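PDB 1ZJJ: uncharacterized protein from Pyrococcus horikoshii, which probably acts as a magnesium-dependent phosphatase of the haloacid dehalogenase (HAD) superfamily, although its natural substrate is not established. Local coordinates for residues 1-6 and 203-208; 23-28 and 254-259; 36-41 and 64-69; 225-230 and 246-251. One frame throughout, in Å; residues are numbered along the deposited sequence.

Interaction 1 of 4, residues 1-6 and 203-208; sequences MVAIIF and EELWMV
Glu-203 leads into strand 204-209, which runs parallel to strand 2-6 in the main sheet of the HAD core, and its CB packs on Ala-3 CB. Glu-204 joins the backbones: its N reaches Met-1 O from above the carbonyl plane, while its O accepts from Ala-3 N at 3.0 Å. Its side chain, extended beyond CG, runs alongside Val-2 and places OE1 in the indole plane, 3.1 Å from Trp-206 NE1 in a nearly straight bond (168°). Leu-205 turns to the other face, where CD2 meets Ala-3 CB. Trp-206 takes Val-2 CG1 squarely over its five-membered ring, 3.5 Å from the centroid, and Ile-4 CD1 near CE3 (3.9 Å). An alanine here has no indole N-H for Glu-204 OE1, and would probably leave Val-2 and Ile-4 poorly covered and the carboxylate less firmly placed. The Met-207 side chain crosses that of Ile-5 at about a right angle, SD 3.9 Å from Ile-5 CG2. Val-208 N closes on Ile-5 O at 2.8 Å, and its CB rests against Phe-6 CD2. Indole edge and face are both engaged, which should limit ring rotation, while five backbone bonds join two strands leading to the magnesium ligands Asp-7 and Asp-210.

Interaction 2 of 4, residues 23-28 and 254-259; sequences RELIEF and YELIDY
In the layered alpha/beta fold of the HAD core, helices 22-31 and 256-261 lie on the same face of the parallel sheet, and this contact is where they meet side by side. It is an apolar seam built around Ile-257, which reaches across with both of its branches. The longer branch has CG1 anti to the carbonyl carbon and is extended at the next torsion (chi2 175°), so that its tip runs right up to the opposite backbone: Ile-257 CD1 lies 3.7 Å from Leu-25 CA, with Glu-24 C and CB close by. Leu-25, its CG anti to the backbone N, slides past in the opposite direction and sets CD1 against Ile-257 CG1 at 3.8 Å. The same methyl, Leu-25 CD1, also touches Leu-256 CB at 4.0 Å, while both leucines press onto Phe-6 of strand 2-6 and so seat the two helices on the sheet. An alanine in place of Ile-257 would lack both branches and would probably loosen the helix pair, leaving the Leu-25 backbone and the Phe-28 ring less well packed. At the more exposed side of the seam, Tyr-254 presents the edge of its ring, CE1 standing 4.2 Å from Glu-24 CB. One turn further along helix 22-31, Phe-28 (CG anti to the backbone N, chi1 176°) offers the face of its ring to the short branch of Ile-257: CG2 stands 4.0 Å from the centroid, only 6° off the ring normal, in a CH-pi contact.

Interaction 3 of 4, residues 36-41 and 64-69; sequences FAFLTN and SIIITS
Backbone hydrogen bonds knit strand 36-40 to strand 66-68, the outermost strand of the sheet within this chain, and the two are the parallel arms of a beta-alpha-beta unit whose crossover is helix 47-56. Phe-38 lies at the middle of the pairing: its N gives to Ile-65 O at 2.8 Å, nearly along the C=O axis, and its O receives Ile-67 N, also at 2.8 Å, in the carbonyl plane. Thr-40 N then reaches Ile-67 O at 2.9 Å.

Apolar contacts fall on both faces. Ile-65, with CG1 in the crowded position between its backbone N and carbonyl carbon (chi1 57°), sends CD1 over the Phe-38 ring, 4.1 Å from the centroid and offset toward the rim; the same methyl touches Phe-36 CE1. On the opposite face Leu-39 CD1 presses closely on Ile-67 CG2, at 3.5 Å. Back on the Phe-38 face, Thr-40 and Thr-68 lie side by side, their CG2 methyls 3.8 Å apart.

Side-chain polar bonds gather at the C-terminal ends. Ser-69 OG donates to Asn-41 O at 2.7 Å, approaching well above the carbonyl plane. Thr-68 OG1 caps the following helix at Leu-71 N, Thr-40 OG1 takes Asn-42 N, and the amide of Asn-41 is held by Asp-154 and the backbone N of Lys-187.

Thr-40 occupies a place consistent with HAD motif II, its side chain about 7 Å from the magnesium ion. The Asn-42 bond ties its hydroxyl to the loop following the strand, and so sets the orientation of that hydroxyl.

Interaction 4 of 4, residues 225-230 and 246-251; sequences KAIMVL and PDLVLP
Strands 225-229 and 248-250 run parallel, their axes 4.7 Å apart at closest approach and their directions 24° apart, with Met-228 N bonded to Leu-248 O and Leu-250 N to Met-228 O, both nearly along the C=O axis. Ahead of this regular pairing Asp-247 is an extra residue, and it grips Ala-226 at both its backbone N and its O. Its OD2 takes Ala-226 N at 2.7 Å in a practically straight bond (177°), and its own N donates to a lone pair of Ala-226 O at 2.6 Å, an oxygen that also accepts from Leu-248 N. The carboxylate thereby serves a strand N-H; Lys-225 NZ, 5.8 Å from Asp-247 OD2, is not in contact but may add a mild electrostatic attraction. At the far end Leu-230 N makes two weak bonds across the pair, to the O atoms of Leu-250 and Pro-251.

Ile-227 CG2 bridges two leucines, touching Leu-248 CD2 and Leu-250 CD1 at 4.1 Å each. On the other face Met-228 CB rests against Pro-246 CG (3.8 Å). The side chains of Leu-230 and Val-249 cross at about a right angle, CD2 against CG1.

The Ile-227 face is covered by helix 256-261. Across the sheet, helix 212-221 packs on Ala-226 and Met-228, and helix 236-240, the crossover of this beta-alpha-beta unit, on Pro-246 and Val-249. Strand 204-209 flanks 225-229, leaving 248-250 outermost within the chain.

From the N terminus, strand 2-6 pairs with 203-208 only after nearly two hundred residues, closing interaction 1. Helix 22-31 follows but finds its partner only near the C terminus, so interaction 2 crosses interaction 1 and closes a longer loop still. Interaction 3, a local beta-alpha-beta closure, nests inside both loops; interaction 4, another such closure, comes after interaction 1 and nests inside interaction 2. Interactions 3, 1 and 4 share one parallel sheet, joined through neighbouring strands, with 3 and 4 near its opposite margins and not touching. Interaction 2 lies over the sheet, where Ile-26 packs on Phe-36 and Phe-38 and Leu-256 on Ile-227 and Leu-250, uniting early and late chain.

Interaction 1 of 4, residues 1-6 and 203-208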
# COMPACT_ATOMS: atom_id res chain seq x y z
N MET B 1 -40.33 -8.86 -11.61
CA MET B 1 -40.29 -8.01 -10.40
C MET B 1 -38.88 -7.47 -10.20
O MET B 1 -38.06 -8.05 -9.48
CB MET B 1 -40.73 -8.82 -9.18
CG MET B 1 -42.00 -9.63 -9.40
SD MET B 1 -43.23 -8.68 -10.33
CE MET B 1 -43.98 -7.72 -8.99
N VAL B 2 -38.62 -6.37 -10.89
CA VAL B 2 -37.32 -5.71 -10.86
C VAL B 2 -37.07 -4.84 -9.63
O VAL B 2 -37.97 -4.13 -9.16
CB VAL B 2 -37.16 -4.84 -12.12
CG1 VAL B 2 -35.84 -4.05 -12.06
CG2 VAL B 2 -37.18 -5.71 -13.37
N ALA B 3 -35.84 -4.89 -9.14
CA ALA B 3 -35.38 -4.10 -8.01
C ALA B 3 -34.15 -3.38 -8.55
O ALA B 3 -33.31 -3.98 -9.22
CB ALA B 3 -35.01 -4.99 -6.81
N ILE B 4 -34.03 -2.08 -8.28
CA ILE B 4 -32.91 -1.33 -8.80
C ILE B 4 -31.95 -0.89 -7.69
O ILE B 4 -32.35 -0.30 -6.69
CB ILE B 4 -33.40 -0.10 -9.60
CG1 ILE B 4 -34.44 -0.53 -10.65
CG2 ILE B 4 -32.21 0.58 -10.29
CD1 ILE B 4 -35.07 0.61 -11.42
N ILE B 5 -30.67 -1.20 -7.89
CA ILE B 5 -29.63 -0.85 -6.94
C ILE B 5 -28.82 0.32 -7.52
O ILE B 5 -28.34 0.24 -8.65
CB ILE B 5 -28.68 -2.06 -6.70
CG1 ILE B 5 -29.50 -3.32 -6.43
CG2 ILE B 5 -27.74 -1.76 -5.54
CD1 ILE B 5 -30.45 -3.22 -5.25
N PHE B 6 -28.68 1.39 -6.75
CA PHE B 6 -27.93 2.57 -7.21
C PHE B 6 -26.66 2.87 -6.43
O PHE B 6 -26.66 2.88 -5.19
CB PHE B 6 -28.75 3.86 -7.11
CG PHE B 6 -30.03 3.85 -7.91
CD1 PHE B 6 -31.18 3.28 -7.39
CD2 PHE B 6 -30.08 4.47 -9.16
CE1 PHE B 6 -32.37 3.32 -8.10
CE2 PHE B 6 -31.28 4.52 -9.87
CZ PHE B 6 -32.43 3.94 -9.34
N GLU B 203 -35.94 -11.08 -6.76
CA GLU B 203 -36.12 -10.07 -7.81
C GLU B 203 -35.06 -10.09 -8.91
O GLU B 203 -33.95 -10.61 -8.74
CB GLU B 203 -36.15 -8.64 -7.20
CG GLU B 203 -37.47 -8.29 -6.54
CD GLU B 203 -37.44 -8.41 -5.06
OE1 GLU B 203 -38.36 -7.88 -4.43
OE2 GLU B 203 -36.50 -9.03 -4.51
N GLU B 204 -35.41 -9.46 -10.03
CA GLU B 204 -34.47 -9.34 -11.15
C GLU B 204 -33.76 -8.07 -10.73
O GLU B 204 -34.40 -7.04 -10.56
CB GLU B 204 -35.22 -9.10 -12.46
CG GLU B 204 -34.32 -8.56 -13.54
CD GLU B 204 -35.08 -8.25 -14.81
OE1 GLU B 204 -34.45 -7.66 -15.72
OE2 GLU B 204 -36.28 -8.59 -14.91
N LEU B 205 -32.45 -8.15 -10.55
CA LEU B 205 -31.68 -7.00 -10.09
C LEU B 205 -31.01 -6.18 -11.17
O LEU B 205 -30.45 -6.73 -12.12
CB LEU B 205 -30.60 -7.47 -9.10
CG LEU B 205 -31.05 -8.28 -7.88
CD1 LEU B 205 -29.83 -8.71 -7.08
CD2 LEU B 205 -31.98 -7.43 -7.03
N TRP B 206 -31.06 -4.86 -11.00
CA TRP B 206 -30.42 -3.91 -11.91
C TRP B 206 -29.41 -3.12 -11.08
O TRP B 206 -29.70 -2.76 -9.94
CB TRP B 206 -31.43 -2.92 -12.50
CG TRP B 206 -32.37 -3.47 -13.52
CD1 TRP B 206 -32.57 -4.78 -13.87
CD2 TRP B 206 -33.29 -2.70 -14.31
NE1 TRP B 206 -33.56 -4.87 -14.81
CE2 TRP B 206 -34.03 -3.62 -15.10
CE3 TRP B 206 -33.57 -1.33 -14.42
CZ2 TRP B 206 -35.02 -3.21 -15.99
CZ3 TRP B 206 -34.57 -0.92 -15.30
CH2 TRP B 206 -35.28 -1.86 -16.08
N MET B 207 -28.25 -2.86 -11.65
CA MET B 207 -27.20 -2.10 -10.97
C MET B 207 -26.92 -0.84 -11.78
O MET B 207 -26.62 -0.91 -12.97
CB MET B 207 -25.92 -2.93 -10.86
CG MET B 207 -24.76 -2.23 -10.16
SD MET B 207 -25.09 -1.96 -8.41
CE MET B 207 -24.34 -0.32 -8.16
N VAL B 208 -27.02 0.31 -11.13
CA VAL B 208 -26.76 1.58 -11.80
C VAL B 208 -25.55 2.25 -11.17
O VAL B 208 -25.56 2.57 -9.97
CB VAL B 208 -27.98 2.52 -11.68
CG1 VAL B 208 -27.68 3.83 -12.37
CG2 VAL B 208 -29.23 1.86 -12.26

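Interaction 2 of 4, residues 23-28 and 254-259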
# COMPACT_ATOMS: atom_id res chain seq x y z
N ARG B 23 -35.04 13.32 -7.69
CA ARG B 23 -36.25 13.23 -6.87
C ARG B 23 -37.40 12.62 -7.67
O ARG B 23 -38.16 11.80 -7.16
CB ARG B 23 -36.68 14.61 -6.35
CG ARG B 23 -37.89 14.57 -5.41
CD ARG B 23 -38.43 15.98 -5.15
NE ARG B 23 -39.11 16.55 -6.31
CZ ARG B 23 -40.35 16.25 -6.68
NH1 ARG B 23 -41.06 15.38 -5.99
NH2 ARG B 23 -40.87 16.83 -7.75
N GLU B 24 -37.52 13.05 -8.93
CA GLU B 24 -38.57 12.52 -9.79
C GLU B 24 -38.43 11.04 -9.99
O GLU B 24 -39.41 10.32 -9.90
CB GLU B 24 -38.58 13.21 -11.17
CG GLU B 24 -39.28 14.54 -11.17
CD GLU B 24 -38.34 15.70 -10.91
OE1 GLU B 24 -37.24 15.51 -10.34
OE2 GLU B 24 -38.71 16.82 -11.29
N LEU B 25 -37.20 10.60 -10.25
CA LEU B 25 -36.93 9.18 -10.43
C LEU B 25 -37.40 8.40 -9.21
O LEU B 25 -38.17 7.46 -9.34
CB LEU B 25 -35.43 8.95 -10.62
CG LEU B 25 -35.01 7.47 -10.63
CD1 LEU B 25 -35.77 6.68 -11.70
CD2 LEU B 25 -33.51 7.38 -10.87
N ILE B 26 -36.92 8.80 -8.04
CA ILE B 26 -37.29 8.13 -6.79
C ILE B 26 -38.80 8.17 -6.54
O ILE B 26 -39.38 7.19 -6.04
CB ILE B 26 -36.54 8.76 -5.59
CG1 ILE B 26 -35.03 8.59 -5.77
CG2 ILE B 26 -36.99 8.09 -4.30
CD1 ILE B 26 -34.58 7.14 -5.93
N GLU B 27 -39.46 9.27 -6.88
CA GLU B 27 -40.90 9.36 -6.70
C GLU B 27 -41.59 8.42 -7.68
O GLU B 27 -42.67 7.89 -7.41
CB GLU B 27 -41.42 10.79 -6.90
CG GLU B 27 -41.76 11.48 -5.60
CD GLU B 27 -42.37 10.52 -4.60
OE1 GLU B 27 -43.45 9.95 -4.87
OE2 GLU B 27 -41.75 10.32 -3.53
N PHE B 28 -40.95 8.22 -8.82
CA PHE B 28 -41.48 7.34 -9.85
C PHE B 28 -41.37 5.86 -9.46
O PHE B 28 -42.30 5.09 -9.68
CB PHE B 28 -40.74 7.58 -11.17
CG PHE B 28 -41.15 6.65 -12.27
CD1 PHE B 28 -42.39 6.78 -12.88
CD2 PHE B 28 -40.30 5.63 -12.67
CE1 PHE B 28 -42.77 5.90 -13.89
CE2 PHE B 28 -40.68 4.75 -13.68
CZ PHE B 28 -41.92 4.88 -14.29
N TYR B 254 -32.00 10.14 -14.38
CA TYR B 254 -33.30 10.70 -14.72
C TYR B 254 -33.89 9.98 -15.92
O TYR B 254 -35.09 9.72 -15.98
CB TYR B 254 -33.19 12.20 -15.00
CG TYR B 254 -34.51 12.81 -15.42
CD1 TYR B 254 -35.60 12.84 -14.55
CD2 TYR B 254 -34.68 13.34 -16.70
CE1 TYR B 254 -36.83 13.38 -14.95
CE2 TYR B 254 -35.90 13.88 -17.11
CZ TYR B 254 -36.97 13.89 -16.23
OH TYR B 254 -38.17 14.43 -16.64
N GLU B 255 -33.04 9.66 -16.89
CA GLU B 255 -33.47 8.97 -18.10
C GLU B 255 -34.00 7.56 -17.84
O GLU B 255 -34.57 6.93 -18.74
CB GLU B 255 -32.33 8.92 -19.12
CG GLU B 255 -32.09 10.22 -19.89
CD GLU B 255 -31.61 11.36 -19.00
OE1 GLU B 255 -30.66 11.16 -18.22
OE2 GLU B 255 -32.18 12.47 -19.10
N LEU B 256 -33.80 7.06 -16.63
CA LEU B 256 -34.28 5.73 -16.28
C LEU B 256 -35.80 5.70 -16.29
O LEU B 256 -36.40 4.65 -16.46
CB LEU B 256 -33.80 5.32 -14.88
CG LEU B 256 -32.53 4.48 -14.77
CD1 LEU B 256 -32.28 4.15 -13.30
CD2 LEU B 256 -32.67 3.20 -15.59
N ILE B 257 -36.41 6.86 -16.08
CA ILE B 257 -37.86 6.95 -16.05
C ILE B 257 -38.48 6.57 -17.40
O ILE B 257 -39.33 5.69 -17.47
CB ILE B 257 -38.32 8.37 -15.66
CG1 ILE B 257 -37.84 8.69 -14.24
CG2 ILE B 257 -39.84 8.47 -15.75
CD1 ILE B 257 -38.13 10.11 -13.80
N ASP B 258 -38.05 7.23 -18.47
CA ASP B 258 -38.61 6.90 -19.77
C ASP B 258 -38.16 5.53 -20.25
O ASP B 258 -38.87 4.87 -21.00
CB ASP B 258 -38.28 8.00 -20.79
CG ASP B 258 -39.27 9.16 -20.73
OD1 ASP B 258 -39.11 10.13 -21.50
OD2 ASP B 258 -40.21 9.10 -19.91
N TYR B 259 -36.99 5.10 -19.79
CA TYR B 259 -36.51 3.77 -20.17
C TYR B 259 -37.47 2.73 -19.61
O TYR B 259 -37.83 1.76 -20.29
CB TYR B 259 -35.12 3.50 -19.62
CG TYR B 259 -34.61 2.13 -19.99
CD1 TYR B 259 -34.26 1.84 -21.30
CD2 TYR B 259 -34.49 1.13 -19.03
CE1 TYR B 259 -33.79 0.57 -21.66
CE2 TYR B 259 -34.03 -0.14 -19.37
CZ TYR B 259 -33.68 -0.41 -20.69
OH TYR B 259 -33.18 -1.65 -21.02

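Interaction 3 of 4, residues 36-41 and 64-69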
# COMPACT_ATOMS: atom_id res chain seq x y z
N PHE B 36 -35.97 -0.46 -4.46
CA PHE B 36 -34.64 0.03 -4.78
C PHE B 36 -33.80 0.19 -3.53
O PHE B 36 -34.31 0.21 -2.41
CB PHE B 36 -34.73 1.37 -5.53
CG PHE B 36 -35.35 2.47 -4.72
CD1 PHE B 36 -34.56 3.27 -3.90
CD2 PHE B 36 -36.73 2.68 -4.75
CE1 PHE B 36 -35.14 4.27 -3.11
CE2 PHE B 36 -37.31 3.67 -3.97
CZ PHE B 36 -36.52 4.47 -3.14
N ALA B 37 -32.49 0.28 -3.73
CA ALA B 37 -31.57 0.46 -2.62
C ALA B 37 -30.33 1.17 -3.13
O ALA B 37 -30.00 1.11 -4.31
CB ALA B 37 -31.20 -0.88 -2.02
N PHE B 38 -29.65 1.87 -2.23
CA PHE B 38 -28.43 2.58 -2.58
C PHE B 38 -27.28 1.73 -2.05
O PHE B 38 -27.36 1.16 -0.95
CB PHE B 38 -28.45 3.98 -1.96
CG PHE B 38 -29.59 4.85 -2.45
CD1 PHE B 38 -30.32 4.50 -3.59
CD2 PHE B 38 -29.91 6.04 -1.79
CE1 PHE B 38 -31.36 5.32 -4.06
CE2 PHE B 38 -30.95 6.86 -2.26
CZ PHE B 38 -31.67 6.50 -3.40
N LEU B 39 -26.21 1.63 -2.83
CA LEU B 39 -25.09 0.79 -2.46
C LEU B 39 -23.74 1.48 -2.65
O LEU B 39 -23.27 1.60 -3.78
CB LEU B 39 -25.14 -0.50 -3.30
CG LEU B 39 -24.17 -1.65 -2.98
CD1 LEU B 39 -24.58 -2.28 -1.67
CD2 LEU B 39 -24.19 -2.69 -4.10
N THR B 40 -23.13 1.91 -1.55
CA THR B 40 -21.84 2.58 -1.61
C THR B 40 -20.69 1.79 -0.98
O THR B 40 -20.86 1.15 0.06
CB THR B 40 -21.89 3.97 -0.92
OG1 THR B 40 -20.60 4.59 -1.01
CG2 THR B 40 -22.28 3.83 0.54
N ASN B 41 -19.52 1.82 -1.64
CA ASN B 41 -18.32 1.15 -1.17
C ASN B 41 -17.66 1.94 -0.04
O ASN B 41 -16.75 1.47 0.63
CB ASN B 41 -17.36 1.03 -2.35
CG ASN B 41 -17.45 -0.36 -2.94
OD1 ASN B 41 -18.26 -1.18 -2.52
ND2 ASN B 41 -16.60 -0.61 -3.94
N SER B 64 -32.76 2.76 5.87
CA SER B 64 -32.88 1.31 5.78
C SER B 64 -32.57 0.74 4.40
O SER B 64 -32.29 -0.45 4.27
CB SER B 64 -34.28 0.85 6.23
OG SER B 64 -35.27 1.19 5.28
N ILE B 65 -32.63 1.57 3.35
CA ILE B 65 -32.30 1.06 2.03
C ILE B 65 -30.92 1.53 1.58
O ILE B 65 -30.56 1.38 0.41
CB ILE B 65 -33.38 1.44 0.97
CG1 ILE B 65 -33.58 2.95 0.91
CG2 ILE B 65 -34.70 0.76 1.31
CD1 ILE B 65 -32.54 3.68 0.10
N ILE B 66 -30.16 2.10 2.50
CA ILE B 66 -28.81 2.58 2.21
C ILE B 66 -27.79 1.55 2.73
O ILE B 66 -27.63 1.38 3.94
CB ILE B 66 -28.51 3.93 2.89
CG1 ILE B 66 -29.48 5.00 2.38
CG2 ILE B 66 -27.05 4.35 2.62
CD1 ILE B 66 -29.28 6.38 3.01
N ILE B 67 -27.12 0.87 1.81
CA ILE B 67 -26.13 -0.14 2.18
C ILE B 67 -24.72 0.38 1.96
O ILE B 67 -24.34 0.72 0.84
CB ILE B 67 -26.32 -1.41 1.34
CG1 ILE B 67 -27.76 -1.90 1.46
CG2 ILE B 67 -25.34 -2.49 1.79
CD1 ILE B 67 -28.09 -3.02 0.51
N THR B 68 -23.95 0.43 3.04
CA THR B 68 -22.57 0.89 2.98
C THR B 68 -21.67 -0.33 3.09
O THR B 68 -22.10 -1.39 3.58
CB THR B 68 -22.25 1.83 4.16
OG1 THR B 68 -22.42 1.11 5.39
CG2 THR B 68 -23.18 3.04 4.15
N SER B 69 -20.42 -0.21 2.66
CA SER B 69 -19.52 -1.34 2.75
C SER B 69 -19.35 -1.72 4.23
O SER B 69 -19.16 -2.89 4.55
CB SER B 69 -18.16 -1.02 2.12
OG SER B 69 -17.51 0.06 2.76

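Interaction 4 of 4, residues 225-230 and 246-251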
# COMPACT_ATOMS: atom_id res chain seq x y z
N LYS B 225 -28.41 -6.45 -14.37
CA LYS B 225 -28.37 -5.64 -15.58
C LYS B 225 -27.37 -4.52 -15.28
O LYS B 225 -27.51 -3.81 -14.28
CB LYS B 225 -29.75 -5.04 -15.88
CG LYS B 225 -29.77 -4.14 -17.11
CD LYS B 225 -31.14 -3.50 -17.32
CE LYS B 225 -32.18 -4.51 -17.76
NZ LYS B 225 -31.87 -5.04 -19.12
N ALA B 226 -26.37 -4.38 -16.14
CA ALA B 226 -25.33 -3.37 -15.95
C ALA B 226 -25.64 -2.04 -16.62
O ALA B 226 -25.46 -1.87 -17.84
CB ALA B 226 -23.98 -3.92 -16.45
N ILE B 227 -26.11 -1.08 -15.83
CA ILE B 227 -26.46 0.23 -16.35
C ILE B 227 -25.46 1.28 -15.90
O ILE B 227 -25.26 1.50 -14.71
CB ILE B 227 -27.85 0.68 -15.86
CG1 ILE B 227 -28.89 -0.41 -16.16
CG2 ILE B 227 -28.24 2.00 -16.53
CD1 ILE B 227 -30.25 -0.15 -15.55
N MET B 228 -24.83 1.94 -16.86
CA MET B 228 -23.87 2.98 -16.52
C MET B 228 -24.41 4.35 -16.89
O MET B 228 -25.05 4.52 -17.93
CB MET B 228 -22.54 2.74 -17.25
CG MET B 228 -21.43 3.68 -16.80
SD MET B 228 -19.84 3.40 -17.63
CE MET B 228 -19.77 4.80 -18.72
N VAL B 229 -24.19 5.32 -16.01
CA VAL B 229 -24.62 6.68 -16.27
C VAL B 229 -23.35 7.48 -16.54
O VAL B 229 -22.26 7.09 -16.12
CB VAL B 229 -25.39 7.29 -15.08
CG1 VAL B 229 -26.75 6.61 -14.94
CG2 VAL B 229 -24.58 7.17 -13.80
N LEU B 230 -23.49 8.60 -17.24
CA LEU B 230 -22.33 9.41 -17.59
C LEU B 230 -22.08 10.62 -16.68
O LEU B 230 -21.22 11.45 -16.96
CB LEU B 230 -22.48 9.87 -19.05
CG LEU B 230 -22.72 8.71 -20.01
CD1 LEU B 230 -23.00 9.22 -21.41
CD2 LEU B 230 -21.53 7.78 -20.00
N PRO B 246 -21.18 -2.35 -20.04
CA PRO B 246 -22.53 -2.03 -19.58
C PRO B 246 -23.56 -2.59 -20.55
O PRO B 246 -23.31 -2.63 -21.76
CB PRO B 246 -22.55 -0.50 -19.56
CG PRO B 246 -21.12 -0.12 -19.39
CD PRO B 246 -20.40 -1.13 -20.29
N ASP B 247 -24.71 -3.00 -20.03
CA ASP B 247 -25.79 -3.52 -20.86
C ASP B 247 -26.56 -2.33 -21.40
O ASP B 247 -27.21 -2.41 -22.44
CB ASP B 247 -26.74 -4.39 -20.04
CG ASP B 247 -26.09 -5.64 -19.52
OD1 ASP B 247 -25.44 -6.34 -20.34
OD2 ASP B 247 -26.22 -5.93 -18.31
N LEU B 248 -26.46 -1.21 -20.69
CA LEU B 248 -27.16 0.00 -21.08
C LEU B 248 -26.41 1.22 -20.57
O LEU B 248 -25.86 1.20 -19.46
CB LEU B 248 -28.58 -0.01 -20.50
CG LEU B 248 -29.48 1.21 -20.70
CD1 LEU B 248 -30.02 1.22 -22.13
CD2 LEU B 248 -30.64 1.14 -19.72
N VAL B 249 -26.36 2.26 -21.39
CA VAL B 249 -25.69 3.50 -21.02
C VAL B 249 -26.72 4.63 -21.09
O VAL B 249 -27.41 4.79 -22.09
CB VAL B 249 -24.52 3.84 -21.97
CG1 VAL B 249 -23.84 5.12 -21.52
CG2 VAL B 249 -23.53 2.69 -22.01
N LEU B 250 -26.81 5.41 -20.02
CA LEU B 250 -27.75 6.52 -19.97
C LEU B 250 -27.04 7.80 -19.54
O LEU B 250 -26.02 7.76 -18.86
CB LEU B 250 -28.89 6.22 -18.97
CG LEU B 250 -29.80 5.01 -19.19
CD1 LEU B 250 -30.74 4.89 -18.00
CD2 LEU B 250 -30.58 5.16 -20.49
N PRO B 251 -27.58 8.96 -19.96
CA PRO B 251 -26.99 10.26 -19.61
C PRO B 251 -26.95 10.46 -18.09
O PRO B 251 -25.96 10.94 -17.54
CB PRO B 251 -27.93 11.25 -20.30
CG PRO B 251 -28.42 10.47 -21.49
CD PRO B 251 -28.71 9.12 -20.89